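Local atomic coordinates of F5/8 type C domain protein (PDB entry 4ZRX), a protein that is a putative alpha-L-fucosidase that probably hydrolyses fucose-containing glycans and carries an F5/8 type C domain of the kind that often binds carbohydrate. Residues Tyr351-Arg365 and Val452-Gln464. Sequence-based numbering, arbitrary orientation.
Sequences YRQQTFADNRVKNGR and VSQVAAYYAEPLQ. With EDO (1,2-ethanediol), chain G.
Phe356 pushes its ring edge into the face of Tyr458 where the last helix of the TIM-barrel-like, probably catalytic part, 339-356, runs into a beta-sandwich and meets strand 450-458. This T-shaped pair illustrates how a bump-and-hollow fit can join two domains: CD1 of Phe356 sits over the centre of the Tyr458 ring, with centroids 5.0 Å apart and planes at 84°. The tyrosine in turn fills the bend after the helix, its CD2 lying against Thr355 O and its CE2 against Asn359 CA. A second fit lies earlier on the helix, where Leu463 CD1 covers one face of Tyr351, 3.7 Å from the ring centroid. Thr355 OG1 approaches the opposite face, and Thr355 CG2 rests against Ala460 CB. With CG anti to the backbone N (chi1 -178°), Tyr351 carries its hydroxyl out to donate to Glu461 O over 2.6 Å. Back along the strand, Val361 CG2 packs against Ala457 CB at 3.8 Å, while Arg360 N donates to Ala457 O at 2.8 Å. Asn359 makes an Asx turn: its OD1 is gripped from opposite faces of the amide plane by Val361 N, two residues on, and Ala457 N of the strand, each 3.1 Å away.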
loop_
_atom_site.group_PDB
_atom_site.type_symbol
_atom_site.label_atom_id
_atom_site.label_comp_id
_atom_site.label_asym_id
_atom_site.label_seq_id
_atom_site.Cartn_x
_atom_site.Cartn_y
_atom_site.Cartn_z
ATOM N N TYR A 351 -13.538 3.599 -10.112
ATOM C CA TYR A 351 -12.419 3.590 -11.061
ATOM C C TYR A 351 -12.014 2.166 -11.482
ATOM O O TYR A 351 -11.828 1.898 -12.668
ATOM C CB TYR A 351 -11.243 4.341 -10.490
ATOM C CG TYR A 351 -10.104 4.405 -11.446
ATOM C CD1 TYR A 351 -10.156 5.239 -12.523
ATOM C CD2 TYR A 351 -8.996 3.570 -11.309
ATOM C CE1 TYR A 351 -9.119 5.257 -13.459
ATOM C CE2 TYR A 351 -7.966 3.594 -12.214
ATOM C CZ TYR A 351 -8.034 4.426 -13.297
ATOM O OH TYR A 351 -6.995 4.469 -14.261
ATOM N N ARG A 352 -11.874 1.286 -10.524
ATOM C CA ARG A 352 -11.566 -0.126 -10.838
ATOM C C ARG A 352 -12.684 -0.744 -11.670
ATOM O O ARG A 352 -12.400 -1.467 -12.613
ATOM C CB ARG A 352 -11.344 -0.906 -9.602
ATOM C CG ARG A 352 -10.134 -0.412 -8.784
ATOM C CD ARG A 352 -9.646 -1.449 -7.827
ATOM N NE ARG A 352 -10.767 -2.037 -7.083
ATOM C CZ ARG A 352 -11.400 -1.500 -6.070
ATOM N NH1 ARG A 352 -10.923 -0.424 -5.470
ATOM N NH2 ARG A 352 -12.468 -2.125 -5.590
ATOM N N GLN A 353 -13.932 -0.500 -11.294
ATOM C CA GLN A 353 -15.037 -1.088 -12.042
ATOM C C GLN A 353 -14.999 -0.639 -13.512
ATOM O O GLN A 353 -15.170 -1.449 -14.415
ATOM C CB GLN A 353 -16.419 -0.780 -11.418
ATOM C CG GLN A 353 -17.635 -1.571 -12.117
ATOM C CD GLN A 353 -18.183 -1.019 -13.472
ATOM O OE1 GLN A 353 -18.718 -1.787 -14.317
ATOM N NE2 GLN A 353 -18.070 0.281 -13.696
ATOM N N GLN A 354 -14.823 0.659 -13.740
ATOM C CA GLN A 354 -14.784 1.230 -15.084
ATOM C C GLN A 354 -13.596 0.667 -15.862
ATOM O O GLN A 354 -13.708 0.331 -17.045
ATOM C CB GLN A 354 -14.674 2.767 -15.005
ATOM C CG GLN A 354 -15.927 3.448 -14.468
ATOM C CD GLN A 354 -15.705 4.827 -13.768
ATOM O OE1 GLN A 354 -14.610 5.422 -13.794
ATOM N NE2 GLN A 354 -16.749 5.304 -13.095
ATOM N N THR A 355 -12.457 0.569 -15.183
ATOM C CA THR A 355 -11.248 0.129 -15.796
ATOM C C THR A 355 -11.352 -1.346 -16.265
ATOM O O THR A 355 -10.965 -1.675 -17.404
ATOM C CB THR A 355 -10.057 0.246 -14.806
ATOM O OG1 THR A 355 -9.795 1.608 -14.551
ATOM C CG2 THR A 355 -8.789 -0.368 -15.384
ATOM N N PHE A 356 -11.948 -2.188 -15.424
ATOM C CA PHE A 356 -12.016 -3.618 -15.732
ATOM C C PHE A 356 -13.342 -4.066 -16.351
ATOM O O PHE A 356 -13.541 -5.285 -16.539
ATOM C CB PHE A 356 -11.623 -4.461 -14.507
ATOM C CG PHE A 356 -10.218 -4.186 -14.031
ATOM C CD1 PHE A 356 -9.161 -4.560 -14.775
ATOM C CD2 PHE A 356 -9.956 -3.515 -12.871
ATOM C CE1 PHE A 356 -7.856 -4.261 -14.399
ATOM C CE2 PHE A 356 -8.687 -3.205 -12.477
ATOM C CZ PHE A 356 -7.611 -3.592 -13.254
ATOM N N ALA A 357 -14.210 -3.124 -16.694
ATOM C CA ALA A 357 -15.536 -3.501 -17.260
ATOM C C ALA A 357 -15.451 -4.245 -18.571
ATOM O O ALA A 357 -16.237 -5.204 -18.769
ATOM C CB ALA A 357 -16.429 -2.273 -17.384
ATOM N N ASP A 358 -14.533 -3.834 -19.447
ATOM C CA ASP A 358 -14.487 -4.295 -20.803
ATOM C C ASP A 358 -13.126 -4.883 -21.221
ATOM O O ASP A 358 -12.248 -4.188 -21.720
ATOM C CB ASP A 358 -14.849 -3.119 -21.700
ATOM C CG ASP A 358 -14.983 -3.519 -23.164
ATOM O OD1 ASP A 358 -15.002 -4.723 -23.525
ATOM O OD2 ASP A 358 -15.058 -2.619 -23.969
ATOM N N ASN A 359 -12.957 -6.173 -20.986
ATOM C CA ASN A 359 -11.781 -6.874 -21.410
ATOM C C ASN A 359 -11.774 -6.970 -22.928
ATOM O O ASN A 359 -12.703 -7.461 -23.511
ATOM C CB ASN A 359 -11.809 -8.255 -20.789
ATOM C CG ASN A 359 -10.614 -9.069 -21.107
ATOM O OD1 ASN A 359 -9.659 -8.645 -21.798
ATOM N ND2 ASN A 359 -10.670 -10.279 -20.606
ATOM N N ARG A 360 -10.731 -6.482 -23.548
ATOM C CA ARG A 360 -10.647 -6.388 -24.990
ATOM C C ARG A 360 -10.086 -7.637 -25.660
ATOM O O ARG A 360 -10.166 -7.766 -26.876
ATOM C CB ARG A 360 -9.865 -5.157 -25.421
ATOM C CG ARG A 360 -10.383 -3.785 -24.856
ATOM C CD ARG A 360 -11.854 -3.490 -25.213
ATOM N NE ARG A 360 -12.024 -3.410 -26.630
ATOM C CZ ARG A 360 -13.153 -3.045 -27.225
ATOM N NH1 ARG A 360 -14.265 -2.793 -26.528
ATOM N NH2 ARG A 360 -13.177 -2.981 -28.530
ATOM N N VAL A 361 -9.514 -8.539 -24.886
ATOM C CA VAL A 361 -8.952 -9.785 -25.412
ATOM C C VAL A 361 -10.138 -10.759 -25.609
ATOM O O VAL A 361 -10.903 -11.001 -24.687
ATOM C CB VAL A 361 -7.928 -10.390 -24.483
ATOM C CG1 VAL A 361 -7.446 -11.740 -24.926
ATOM C CG2 VAL A 361 -6.735 -9.430 -24.381
ATOM N N LYS A 362 -10.173 -11.351 -26.783
ATOM C CA LYS A 362 -11.059 -12.461 -27.049
ATOM C C LYS A 362 -10.196 -13.712 -26.773
ATOM O O LYS A 362 -9.023 -13.795 -27.127
ATOM C CB LYS A 362 -11.417 -12.439 -28.537
ATOM C CG LYS A 362 -12.021 -11.166 -29.041
ATOM C CD LYS A 362 -12.360 -11.290 -30.586
ATOM C CE LYS A 362 -13.538 -12.183 -30.781
ATOM N NZ LYS A 362 -13.980 -12.199 -32.207
ATOM N N ASN A 363 -10.798 -14.685 -26.196
ATOM C CA ASN A 363 -10.171 -15.984 -26.051
ATOM C C ASN A 363 -8.875 -15.941 -25.265
ATOM O O ASN A 363 -7.981 -16.713 -25.525
ATOM C CB ASN A 363 -10.082 -16.685 -27.382
ATOM C CG ASN A 363 -11.419 -16.620 -28.140
ATOM O OD1 ASN A 363 -12.438 -17.178 -27.671
ATOM N ND2 ASN A 363 -11.440 -15.959 -29.284
ATOM N N GLY A 364 -8.867 -15.061 -24.268
ATOM C CA GLY A 364 -7.721 -14.848 -23.399
ATOM C C GLY A 364 -7.475 -15.934 -22.342
ATOM O O GLY A 364 -6.420 -15.945 -21.708
ATOM N N ARG A 365 -8.401 -16.885 -22.181
ATOM C CA ARG A 365 -8.210 -18.034 -21.311
ATOM C C ARG A 365 -7.800 -19.308 -21.968
ATOM O O ARG A 365 -7.901 -20.372 -21.361
ATOM C CB ARG A 365 -9.474 -18.329 -20.546
ATOM C CG ARG A 365 -9.901 -17.252 -19.702
ATOM C CD ARG A 365 -10.958 -17.797 -18.730
ATOM N NE ARG A 365 -11.444 -16.828 -17.764
ATOM C CZ ARG A 365 -12.484 -16.016 -17.927
ATOM N NH1 ARG A 365 -13.193 -15.998 -19.050
ATOM N NH2 ARG A 365 -12.820 -15.203 -16.919
ATOM N N VAL A 452 0.630 -20.220 -18.802
ATOM C CA VAL A 452 -0.078 -18.960 -18.775
ATOM C C VAL A 452 -1.548 -19.239 -18.916
ATOM O O VAL A 452 -1.986 -19.793 -19.931
ATOM C CB VAL A 452 0.396 -18.029 -19.898
ATOM C CG1 VAL A 452 -0.437 -16.793 -19.964
ATOM C CG2 VAL A 452 1.855 -17.670 -19.695
ATOM N N SER A 453 -2.314 -18.861 -17.906
ATOM C CA SER A 453 -3.737 -19.175 -17.847
ATOM C C SER A 453 -4.658 -18.070 -18.286
ATOM O O SER A 453 -5.831 -18.314 -18.656
ATOM C CB SER A 453 -4.130 -19.637 -16.444
ATOM O OG SER A 453 -3.704 -18.690 -15.495
ATOM N N GLN A 454 -4.190 -16.856 -18.248
ATOM C CA GLN A 454 -4.996 -15.750 -18.790
ATOM C C GLN A 454 -4.150 -14.592 -19.258
ATOM O O GLN A 454 -3.182 -14.191 -18.605
ATOM C CB GLN A 454 -6.013 -15.231 -17.786
ATOM C CG GLN A 454 -6.955 -14.175 -18.432
ATOM C CD GLN A 454 -8.168 -13.729 -17.608
ATOM O OE1 GLN A 454 -9.142 -13.306 -18.185
ATOM N NE2 GLN A 454 -8.087 -13.773 -16.292
ATOM N N VAL A 455 -4.604 -14.003 -20.364
ATOM C CA VAL A 455 -4.180 -12.703 -20.790
ATOM C C VAL A 455 -5.410 -11.877 -21.037
ATOM O O VAL A 455 -6.365 -12.332 -21.718
ATOM C CB VAL A 455 -3.369 -12.837 -22.121
ATOM C CG1 VAL A 455 -2.968 -11.473 -22.692
ATOM C CG2 VAL A 455 -2.101 -13.649 -21.858
ATOM N N ALA A 456 -5.396 -10.646 -20.546
ATOM C CA ALA A 456 -6.520 -9.720 -20.627
ATOM C C ALA A 456 -5.975 -8.313 -20.924
ATOM O O ALA A 456 -4.775 -8.039 -20.720
ATOM C CB ALA A 456 -7.348 -9.727 -19.380
ATOM N N ALA A 457 -6.805 -7.422 -21.455
ATOM C CA ALA A 457 -6.357 -6.064 -21.781
ATOM C C ALA A 457 -7.484 -5.092 -21.702
ATOM O O ALA A 457 -8.663 -5.450 -21.973
ATOM C CB ALA A 457 -5.711 -6.005 -23.165
ATOM N N TYR A 458 -7.155 -3.883 -21.292
ATOM C CA TYR A 458 -8.140 -2.870 -20.950
ATOM C C TYR A 458 -7.630 -1.492 -21.305
ATOM O O TYR A 458 -6.456 -1.281 -21.573
ATOM C CB TYR A 458 -8.443 -2.887 -19.428
ATOM C CG TYR A 458 -8.801 -4.228 -18.853
ATOM C CD1 TYR A 458 -7.818 -5.073 -18.375
ATOM C CD2 TYR A 458 -10.148 -4.670 -18.808
ATOM C CE1 TYR A 458 -8.139 -6.308 -17.875
ATOM C CE2 TYR A 458 -10.466 -5.906 -18.230
ATOM C CZ TYR A 458 -9.442 -6.739 -17.856
ATOM O OH TYR A 458 -9.780 -7.934 -17.276
ATOM N N TYR A 459 -8.557 -0.559 -21.279
ATOM C CA TYR A 459 -8.288 0.866 -21.305
ATOM C C TYR A 459 -8.608 1.413 -19.916
ATOM O O TYR A 459 -9.764 1.335 -19.477
ATOM C CB TYR A 459 -9.126 1.597 -22.344
ATOM C CG TYR A 459 -8.732 3.066 -22.375
ATOM C CD1 TYR A 459 -7.590 3.476 -23.074
ATOM C CD2 TYR A 459 -9.438 4.029 -21.673
ATOM C CE1 TYR A 459 -7.207 4.834 -23.083
ATOM C CE2 TYR A 459 -9.038 5.371 -21.675
ATOM C CZ TYR A 459 -7.929 5.750 -22.365
ATOM O OH TYR A 459 -7.507 7.075 -22.429
ATOM N N ALA A 460 -7.574 1.875 -19.210
ATOM C CA ALA A 460 -7.696 2.522 -17.895
ATOM C C ALA A 460 -7.592 4.036 -18.119
ATOM O O ALA A 460 -6.593 4.508 -18.646
ATOM C CB ALA A 460 -6.627 2.093 -16.989
ATOM N N GLU A 461 -8.623 4.781 -17.750
ATOM C CA GLU A 461 -8.588 6.235 -17.831
ATOM C C GLU A 461 -7.350 6.786 -17.042
ATOM O O GLU A 461 -7.166 6.483 -15.845
ATOM C CB GLU A 461 -9.932 6.789 -17.313
ATOM C CG GLU A 461 -10.485 8.059 -17.960
ATOM C CD GLU A 461 -10.663 7.965 -19.479
ATOM O OE1 GLU A 461 -11.580 7.277 -19.997
ATOM O OE2 GLU A 461 -9.864 8.596 -20.152
ATOM N N PRO A 462 -6.485 7.607 -17.692
ATOM C CA PRO A 462 -5.350 8.149 -16.935
ATOM C C PRO A 462 -5.840 9.136 -15.890
ATOM O O PRO A 462 -6.783 9.875 -16.136
ATOM C CB PRO A 462 -4.486 8.839 -18.009
ATOM C CG PRO A 462 -4.917 8.197 -19.303
ATOM C CD PRO A 462 -6.380 7.956 -19.138
ATOM N N LEU A 463 -5.261 9.089 -14.708
ATOM C CA LEU A 463 -5.683 9.932 -13.601
ATOM C C LEU A 463 -4.660 11.019 -13.359
ATOM O O LEU A 463 -3.473 10.810 -13.558
ATOM C CB LEU A 463 -5.802 9.076 -12.330
ATOM C CG LEU A 463 -6.937 8.058 -12.359
ATOM C CD1 LEU A 463 -6.773 7.084 -11.182
ATOM C CD2 LEU A 463 -8.366 8.651 -12.355
ATOM N N GLN A 464 -5.149 12.172 -12.907
ATOM C CA GLN A 464 -4.311 13.303 -12.526
ATOM C C GLN A 464 -4.041 13.275 -11.030
ATOM O O GLN A 464 -4.952 12.954 -10.243
ATOM C CB GLN A 464 -5.057 14.635 -12.772
ATOM C CG GLN A 464 -5.725 14.784 -14.121
ATOM C CD GLN A 464 -4.760 14.493 -15.243
ATOM O OE1 GLN A 464 -3.564 14.811 -15.141
ATOM N NE2 GLN A 464 -5.252 13.866 -16.315
HETATM C C1 EDO G . -12.224 -4.876 -10.115
HETATM O O1 EDO G . -13.149 -3.805 -9.890
HETATM C C2 EDO G . -10.992 -4.621 -9.248
HETATM O O2 EDO G . -11.283 -4.661 -7.846
HETATM O O HOH W 1 -12.055 2.677 -18.723
HETATM O O HOH W 2 -10.830 3.580 -16.269
HETATM O O HOH W 3 -12.587 -7.913 -16.363
HETATM O O HOH W 4 -11.355 -1.657 -21.544
HETATM O O HOH W 5 -8.920 -12.641 -20.898
HETATM O O HOH W 6 -6.857 -20.800 -18.892
#